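Local coordinates for protein endoglucanase family 5 (Clostridium acetobutylicum ATCC 824, PDB 6PZ7) that probably hydrolyses internal beta-1,4-glycosidic bonds of cellulose and related plant polysaccharides, as a broad-specificity endoglucanase of glycoside hydrolase family 5, at residues Ala197-Ala202 with Val218-Tyr223; Ala202-Leu207 with Asn256-Asn261; Gln250-Tyr255 with Arg293-Thr298. All coordinates share one frame; numbering follows the deposited sequence. Where two conformers were deposited one is given.

In the fold
The three contacts lie together on one flank of the eight-stranded beta/alpha barrel. They follow the chain from the loop after strand 190-193 through helix 201-206, strand 216-221, helix 241-259 and the end of helix 278-294 to the start of strand 298-303. Contact 1 lies nearest the C-terminal ends of the strands, where the family's active site is expected: its His221 hydrogen-bonds Glu146 of the characteristic Asn-Glu-Pro sequence. Contact 2 is centred about 10 Å from it and shares helix 201-206; contact 3 is centred about 12 Å from contact 1 and 11 Å from contact 2, with which it shares helix 241-259. Ile254 CG2 lies 3.8 Å from Leu220 CD1, and Ile254 CG1 4.2 Å from Met204 SD.

Contact 1: residues Ala197-Ala202 with Val218-Tyr223; sequences ASTATA and VSLHMY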
# COMPACT_ATOMS: atom_id res chain seq x y z
N ALA A 197 0.46 0.49 -9.36
CA ALA A 197 0.06 1.58 -8.48
C ALA A 197 0.59 2.92 -8.98
O ALA A 197 0.81 3.86 -8.23
CB ALA A 197 0.38 1.33 -7.01
N SER A 198 0.80 3.03 -10.30
CA SER A 198 1.37 4.20 -10.92
C SER A 198 0.40 5.37 -10.97
O SER A 198 -0.80 5.22 -11.21
CB SER A 198 1.77 3.85 -12.35
OG SER A 198 2.40 4.93 -13.00
N THR A 199 0.96 6.57 -10.89
CA THR A 199 0.26 7.83 -11.13
C THR A 199 0.42 8.30 -12.58
O THR A 199 -0.04 9.39 -12.91
CB THR A 199 0.75 8.94 -10.18
OG1 THR A 199 2.16 9.12 -10.38
CG2 THR A 199 0.48 8.56 -8.74
N ALA A 200 1.01 7.50 -13.46
CA ALA A 200 1.09 7.87 -14.87
C ALA A 200 -0.31 8.19 -15.37
O ALA A 200 -1.28 7.50 -15.05
CB ALA A 200 1.70 6.73 -15.67
N THR A 201 -0.38 9.18 -16.25
CA THR A 201 -1.67 9.63 -16.79
C THR A 201 -2.50 8.49 -17.37
O THR A 201 -3.68 8.36 -17.04
CB THR A 201 -1.42 10.72 -17.85
OG1 THR A 201 -0.64 11.76 -17.25
CG2 THR A 201 -2.73 11.26 -18.42
N ALA A 202 -1.91 7.63 -18.19
CA ALA A 202 -2.67 6.57 -18.82
C ALA A 202 -3.09 5.51 -17.81
O ALA A 202 -4.16 4.89 -17.96
CB ALA A 202 -1.90 5.89 -19.95
N VAL A 218 -9.16 4.07 -4.51
CA VAL A 218 -8.01 3.89 -5.41
C VAL A 218 -6.73 3.88 -4.60
O VAL A 218 -6.52 4.76 -3.74
CB VAL A 218 -8.00 4.99 -6.48
CG1 VAL A 218 -6.75 4.91 -7.34
CG2 VAL A 218 -9.24 4.87 -7.35
N SER A 219 -5.83 2.94 -4.91
CA SER A 219 -4.49 2.88 -4.35
C SER A 219 -3.44 3.35 -5.35
O SER A 219 -3.34 2.80 -6.46
CB SER A 219 -4.20 1.42 -4.00
OG SER A 219 -2.84 1.31 -3.57
N LEU A 220 -2.65 4.33 -4.94
CA LEU A 220 -1.53 4.85 -5.74
C LEU A 220 -0.29 4.89 -4.88
O LEU A 220 -0.37 5.07 -3.65
CB LEU A 220 -1.83 6.27 -6.27
CG LEU A 220 -3.10 6.40 -7.10
CD1 LEU A 220 -3.38 7.88 -7.36
CD2 LEU A 220 -3.01 5.63 -8.40
N HIS A 221 0.88 4.70 -5.48
CA HIS A 221 2.17 4.80 -4.79
C HIS A 221 2.95 5.91 -5.47
O HIS A 221 2.96 5.99 -6.71
CB HIS A 221 2.95 3.51 -4.84
CG HIS A 221 2.26 2.38 -4.14
ND1 HIS A 221 2.71 1.08 -4.22
CD2 HIS A 221 1.14 2.34 -3.37
CE1 HIS A 221 1.90 0.30 -3.51
NE2 HIS A 221 0.93 1.03 -3.01
N MET A 222 3.56 6.82 -4.70
CA MET A 222 4.20 7.98 -5.30
C MET A 222 5.34 8.49 -4.41
O MET A 222 5.14 9.30 -3.48
CB MET A 222 3.17 9.07 -5.56
CG MET A 222 3.71 10.23 -6.40
SD MET A 222 2.57 11.50 -6.92
CE MET A 222 2.53 12.48 -5.44
N TYR A 223 6.54 8.05 -4.72
CA TYR A 223 7.74 8.43 -4.00
C TYR A 223 8.34 9.66 -4.67
O TYR A 223 9.39 9.62 -5.32
CB TYR A 223 8.74 7.29 -3.96
CG TYR A 223 8.35 6.07 -3.18
CD1 TYR A 223 8.93 5.79 -1.96
CD2 TYR A 223 7.44 5.12 -3.68
CE1 TYR A 223 8.65 4.64 -1.26
CE2 TYR A 223 7.13 3.96 -2.98
CZ TYR A 223 7.75 3.72 -1.78
OH TYR A 223 7.51 2.57 -1.08
O HOH W 1 3.53 6.95 -9.28
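Chi1 of His221 (-63°) puts CG beside the backbone N and anti to the carbonyl carbon, on the side where Ala197 lies, while Thr199, whose CG2 is also anti to its carbonyl carbon, turns that methyl toward Leu220 and Met222. Ala197 CB sits over the middle of the His221 ring, 3.6 Å from the centroid and 13° off the ring normal, a CH-pi contact that covers one face. The same two residues are tied through their backbones: His221 N donates to Ala197 O at 2.9 Å, nearly straight at 173° and on a lone pair in the carbonyl plane. Ala197 thus meets both the main chain and one ring face of His221. Further along the loop, Leu220 CD2 lies 3.6 Å from Ser198 O, and Thr199 CG2 meets Met222 SD at 4.0 Å, the two side chains crossing at about a right angle. A water bridges the backbones, accepting from Thr199 N at 3.1 Å and donating to His221 O at 2.8 Å. Within the loop, Ala200 N donates to Ser198 OG at 3.0 Å, an ST turn that leads to Ala200 as N-cap of helix 201-206. His221 ND1, next to CG in the ring, is hydrogen-bonded to Glu146 OE2, which shares the hold on the imidazole. The contact belongs to the beta-alpha-beta unit of strand 190-193, helix 201-206 and strand 216-221; strand 265-270 flanks the last of these, and helix 241-259 packs Ile254 onto both Thr199 and Leu220.

Contact 2: residues Ala202-Leu207 with Asn256-Asn261; sequences AAMNDL and NKFVKN
Met204 and Phe258 cross obliquely, with the sulfur and CB of Met204 both reaching the ring at CE2. Met204 SD is 5.1 Å from the Phe258 ring centroid and 70° off its normal, an oblique Met-aromatic contact; Met204 CB touches Phe258 CE2 at 3.9 Å. In the conformer given, Leu207 crosses the Phe258 side chain at about a right angle, with Leu207 CD2 4.0 Å from Phe258 CZ; a second conformer makes this contact less certain. One face of the ring is covered by CG of the preceding residue, Lys257, over the ring centre. The lysine chain bends at chi2 (66°) and is extended beyond it, and the Lys257 and Asn205 side chains cross at about a right angle. Lys257 NZ donates to Asn205 OD1 at 2.9 Å, the donor tilted 29° from the carbonyl plane. A water adds a second link, accepting from Lys257 NZ at 2.8 Å and donating to Asn205 O at 2.8 Å. Val218 and Val265 of the barrel strands also pack on Phe258. Lys257 NZ is thus gripped by two neutral acceptors, Asn205 OD1 and the water, and its charge is probably met here by dipoles, beside apolar packing of Met204 on Phe258.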
# COMPACT_ATOMS: atom_id res chain seq x y z
N ALA A 202 -1.91 7.63 -18.19
CA ALA A 202 -2.67 6.57 -18.82
C ALA A 202 -3.09 5.51 -17.81
O ALA A 202 -4.16 4.89 -17.96
CB ALA A 202 -1.90 5.89 -19.95
N ALA A 203 -2.26 5.25 -16.80
CA ALA A 203 -2.62 4.29 -15.75
C ALA A 203 -3.85 4.77 -15.00
O ALA A 203 -4.77 4.00 -14.72
CB ALA A 203 -1.43 4.07 -14.83
N MET A 204 -3.88 6.05 -14.64
CA MET A 204 -5.03 6.58 -13.93
C MET A 204 -6.25 6.66 -14.84
O MET A 204 -7.36 6.37 -14.40
CB MET A 204 -4.72 7.94 -13.32
CG MET A 204 -3.57 7.90 -12.30
SD MET A 204 -3.51 9.33 -11.18
CE MET A 204 -3.31 10.65 -12.39
N ASN A 205 -6.06 6.99 -16.12
CA ASN A 205 -7.20 7.13 -17.02
C ASN A 205 -7.88 5.80 -17.33
O ASN A 205 -9.10 5.75 -17.53
CB ASN A 205 -6.77 7.80 -18.32
CG ASN A 205 -6.67 9.30 -18.20
OD1 ASN A 205 -7.22 9.92 -17.29
ND2 ASN A 205 -5.96 9.91 -19.14
N ASP A 206 -7.13 4.71 -17.37
CA ASP A 206 -7.67 3.44 -17.78
C ASP A 206 -8.24 2.61 -16.64
O ASP A 206 -8.91 1.60 -16.91
CB ASP A 206 -6.65 2.60 -18.57
CG ASP A 206 -6.44 3.08 -20.00
OD1 ASP A 206 -7.17 4.01 -20.45
OD2 ASP A 206 -5.56 2.49 -20.69
N LEU A 207 -8.05 3.03 -15.39
CA LEU A 207 -8.61 2.33 -14.25
C LEU A 207 -10.13 2.32 -14.33
O LEU A 207 -10.76 3.36 -14.54
CB LEU A 207 -8.17 3.02 -12.98
CG LEU A 207 -8.51 2.28 -11.70
CD1 LEU A 207 -7.65 1.04 -11.56
CD2 LEU A 207 -8.33 3.18 -10.51
N ASN A 256 -7.74 16.01 -9.20
CA ASN A 256 -8.63 16.32 -10.32
C ASN A 256 -9.16 15.08 -11.01
O ASN A 256 -10.30 15.09 -11.50
CB ASN A 256 -7.92 17.25 -11.30
CG ASN A 256 -7.92 18.69 -10.83
OD1 ASN A 256 -8.89 19.15 -10.24
ND2 ASN A 256 -6.83 19.39 -11.08
N LYS A 257 -8.38 14.02 -11.08
CA LYS A 257 -8.85 12.82 -11.75
C LYS A 257 -9.86 12.05 -10.92
O LYS A 257 -10.88 11.57 -11.46
CB LYS A 257 -7.66 11.95 -12.12
CG LYS A 257 -8.06 10.64 -12.73
CD LYS A 257 -8.73 10.87 -14.06
CE LYS A 257 -9.20 9.58 -14.67
NZ LYS A 257 -9.81 9.85 -16.00
N PHE A 258 -9.59 11.87 -9.63
CA PHE A 258 -10.36 10.97 -8.76
C PHE A 258 -11.14 11.72 -7.69
O PHE A 258 -12.38 11.68 -7.68
CB PHE A 258 -9.43 9.91 -8.14
CG PHE A 258 -8.86 8.93 -9.14
CD1 PHE A 258 -9.69 8.11 -9.88
CD2 PHE A 258 -7.50 8.79 -9.26
CE1 PHE A 258 -9.16 7.21 -10.79
CE2 PHE A 258 -6.97 7.87 -10.17
CZ PHE A 258 -7.81 7.08 -10.91
N VAL A 259 -10.45 12.40 -6.77
CA VAL A 259 -11.08 12.82 -5.52
C VAL A 259 -12.22 13.79 -5.80
O VAL A 259 -13.31 13.67 -5.22
CB VAL A 259 -10.05 13.44 -4.57
CG1 VAL A 259 -10.75 13.92 -3.29
CG2 VAL A 259 -8.90 12.46 -4.24
N LYS A 260 -11.98 14.75 -6.69
CA LYS A 260 -12.98 15.78 -7.02
C LYS A 260 -14.22 15.17 -7.66
O LYS A 260 -15.31 15.77 -7.60
CB LYS A 260 -12.33 16.76 -7.98
CG LYS A 260 -13.24 17.85 -8.52
CD LYS A 260 -12.52 18.62 -9.61
CE LYS A 260 -12.43 17.82 -10.89
NZ LYS A 260 -11.63 18.51 -11.93
N ASN A 261 -14.08 14.03 -8.32
CA ASN A 261 -15.19 13.33 -8.95
C ASN A 261 -15.83 12.30 -8.03
O ASN A 261 -16.56 11.42 -8.52
CB ASN A 261 -14.73 12.69 -10.25
CG ASN A 261 -14.35 13.72 -11.30
OD1 ASN A 261 -15.10 14.67 -11.56
ND2 ASN A 261 -13.18 13.55 -11.90
O HOH W 2 -11.11 7.47 -16.58

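Contact 3: residues Gln250-Tyr255 with Arg293-Thr298; sequences QLNAIY and RKKGIT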
# COMPACT_ATOMS: atom_id res chain seq x y z
N GLN A 250 1.60 17.25 -8.91
CA GLN A 250 1.34 15.82 -8.94
C GLN A 250 0.12 15.48 -8.09
O GLN A 250 -0.75 14.69 -8.51
CB GLN A 250 2.58 15.07 -8.44
CG GLN A 250 3.77 15.12 -9.39
CD GLN A 250 5.03 14.68 -8.73
OE1 GLN A 250 5.30 15.04 -7.58
NE2 GLN A 250 5.81 13.90 -9.43
N LEU A 251 0.00 16.07 -6.91
CA LEU A 251 -1.15 15.81 -6.05
C LEU A 251 -2.42 16.37 -6.67
O LEU A 251 -3.48 15.75 -6.59
CB LEU A 251 -0.89 16.35 -4.64
CG LEU A 251 0.21 15.64 -3.86
CD1 LEU A 251 0.57 16.45 -2.63
CD2 LEU A 251 -0.24 14.25 -3.46
N ASN A 252 -2.32 17.52 -7.34
CA ASN A 252 -3.50 18.10 -7.97
C ASN A 252 -3.99 17.23 -9.13
O ASN A 252 -5.20 17.17 -9.38
CB ASN A 252 -3.18 19.52 -8.42
CG ASN A 252 -4.42 20.36 -8.51
OD1 ASN A 252 -5.31 20.25 -7.68
ND2 ASN A 252 -4.48 21.21 -9.54
N ALA A 253 -3.09 16.58 -9.86
CA ALA A 253 -3.53 15.67 -10.91
C ALA A 253 -4.36 14.53 -10.33
O ALA A 253 -5.37 14.12 -10.93
CB ALA A 253 -2.35 15.13 -11.70
N ILE A 254 -3.95 13.97 -9.19
CA ILE A 254 -4.70 12.91 -8.53
C ILE A 254 -6.04 13.43 -8.04
O ILE A 254 -7.08 12.80 -8.23
CB ILE A 254 -3.87 12.33 -7.38
CG1 ILE A 254 -2.57 11.70 -7.89
CG2 ILE A 254 -4.69 11.34 -6.59
CD1 ILE A 254 -1.54 11.39 -6.78
N TYR A 255 -6.03 14.60 -7.41
CA TYR A 255 -7.26 15.22 -6.94
C TYR A 255 -8.23 15.45 -8.10
O TYR A 255 -9.43 15.13 -8.01
CB TYR A 255 -6.94 16.56 -6.26
CG TYR A 255 -8.19 17.37 -5.95
CD1 TYR A 255 -8.97 17.06 -4.85
CD2 TYR A 255 -8.59 18.40 -6.77
CE1 TYR A 255 -10.14 17.74 -4.57
CE2 TYR A 255 -9.74 19.12 -6.50
CZ TYR A 255 -10.51 18.78 -5.39
OH TYR A 255 -11.67 19.49 -5.14
N ARG A 293 -3.63 16.14 2.32
CA ARG A 293 -4.82 16.21 3.16
C ARG A 293 -5.76 17.31 2.69
O ARG A 293 -6.99 17.14 2.72
CB ARG A 293 -4.45 16.43 4.62
CG ARG A 293 -5.64 16.71 5.57
CD ARG A 293 -6.27 15.45 6.20
NE ARG A 293 -6.99 14.60 5.26
CZ ARG A 293 -6.70 13.31 5.00
NH1 ARG A 293 -5.70 12.71 5.63
NH2 ARG A 293 -7.44 12.66 4.12
N LYS A 294 -5.22 18.45 2.24
CA LYS A 294 -6.08 19.49 1.72
C LYS A 294 -6.87 19.01 0.51
O LYS A 294 -7.97 19.52 0.25
CB LYS A 294 -5.23 20.69 1.35
CG LYS A 294 -4.78 21.51 2.55
CD LYS A 294 -3.88 22.67 2.14
CE LYS A 294 -3.39 23.42 3.37
NZ LYS A 294 -2.39 24.47 3.02
N LYS A 295 -6.33 18.06 -0.23
CA LYS A 295 -6.96 17.43 -1.38
C LYS A 295 -7.70 16.14 -1.03
O LYS A 295 -8.07 15.39 -1.95
CB LYS A 295 -5.90 17.21 -2.47
CG LYS A 295 -5.36 18.54 -3.03
CD LYS A 295 -4.06 18.34 -3.78
CE LYS A 295 -3.62 19.55 -4.60
NZ LYS A 295 -3.65 20.84 -3.88
N GLY A 296 -7.91 15.85 0.24
CA GLY A 296 -8.67 14.68 0.63
C GLY A 296 -7.94 13.36 0.56
O GLY A 296 -8.59 12.30 0.64
N ILE A 297 -6.62 13.37 0.40
CA ILE A 297 -5.82 12.17 0.18
C ILE A 297 -5.04 11.81 1.44
O ILE A 297 -4.34 12.66 2.01
CB ILE A 297 -4.85 12.38 -0.99
CG1 ILE A 297 -5.59 12.73 -2.29
CG2 ILE A 297 -3.97 11.16 -1.18
CD1 ILE A 297 -4.71 13.36 -3.34
N THR A 298 -5.17 10.57 1.90
CA THR A 298 -4.40 10.02 3.01
C THR A 298 -3.16 9.31 2.48
O THR A 298 -3.24 8.62 1.45
CB THR A 298 -5.27 9.10 3.83
OG1 THR A 298 -6.21 9.95 4.51
CG2 THR A 298 -4.52 8.29 4.83
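The Schellman motif that ends helix 278-294 turns Lys295 and Ile297 onto the flank of helix 241-259. Gly296, with positive phi, is its C-prime residue: Ile297 N bonds Ala292 O and Gly296 N bonds Arg293 O, and the chain then runs into strand 298-303 of the barrel. Lys295 buries the largest share of the contact, with its aliphatic chain laid against the helix. Lys295 CD touches Leu251 CB at 3.8 Å, and Lys295 CE comes to 3.6 Å from Asn252 OD1. A bend at chi4 (48°) then turns NZ off the line of the chain; NZ forms salt bridges with Asp291 and Asp248. Tyr255, with CG anti to its backbone N (chi1 171°), crosses the lysine at about a right angle: Tyr255 CD1 lies 3.9 Å from Lys295 CB, and 3.5 Å from Lys295 O, which sits at the edge of the ring near its plane. On the barrel side, Ile297 CD1 meets Ile254 CG2 at 3.8 Å, and Ile267 of strand 265-270 packs against Ile297 and Leu251. No hydrogen bond passes directly between the two segments, so their direct contact rests on van der Waals packing. The salt bridges of Lys295 to Asp291 and Asp248, one on each helix, would be expected to draw the helices together, while the methylene chain remains available for apolar contact.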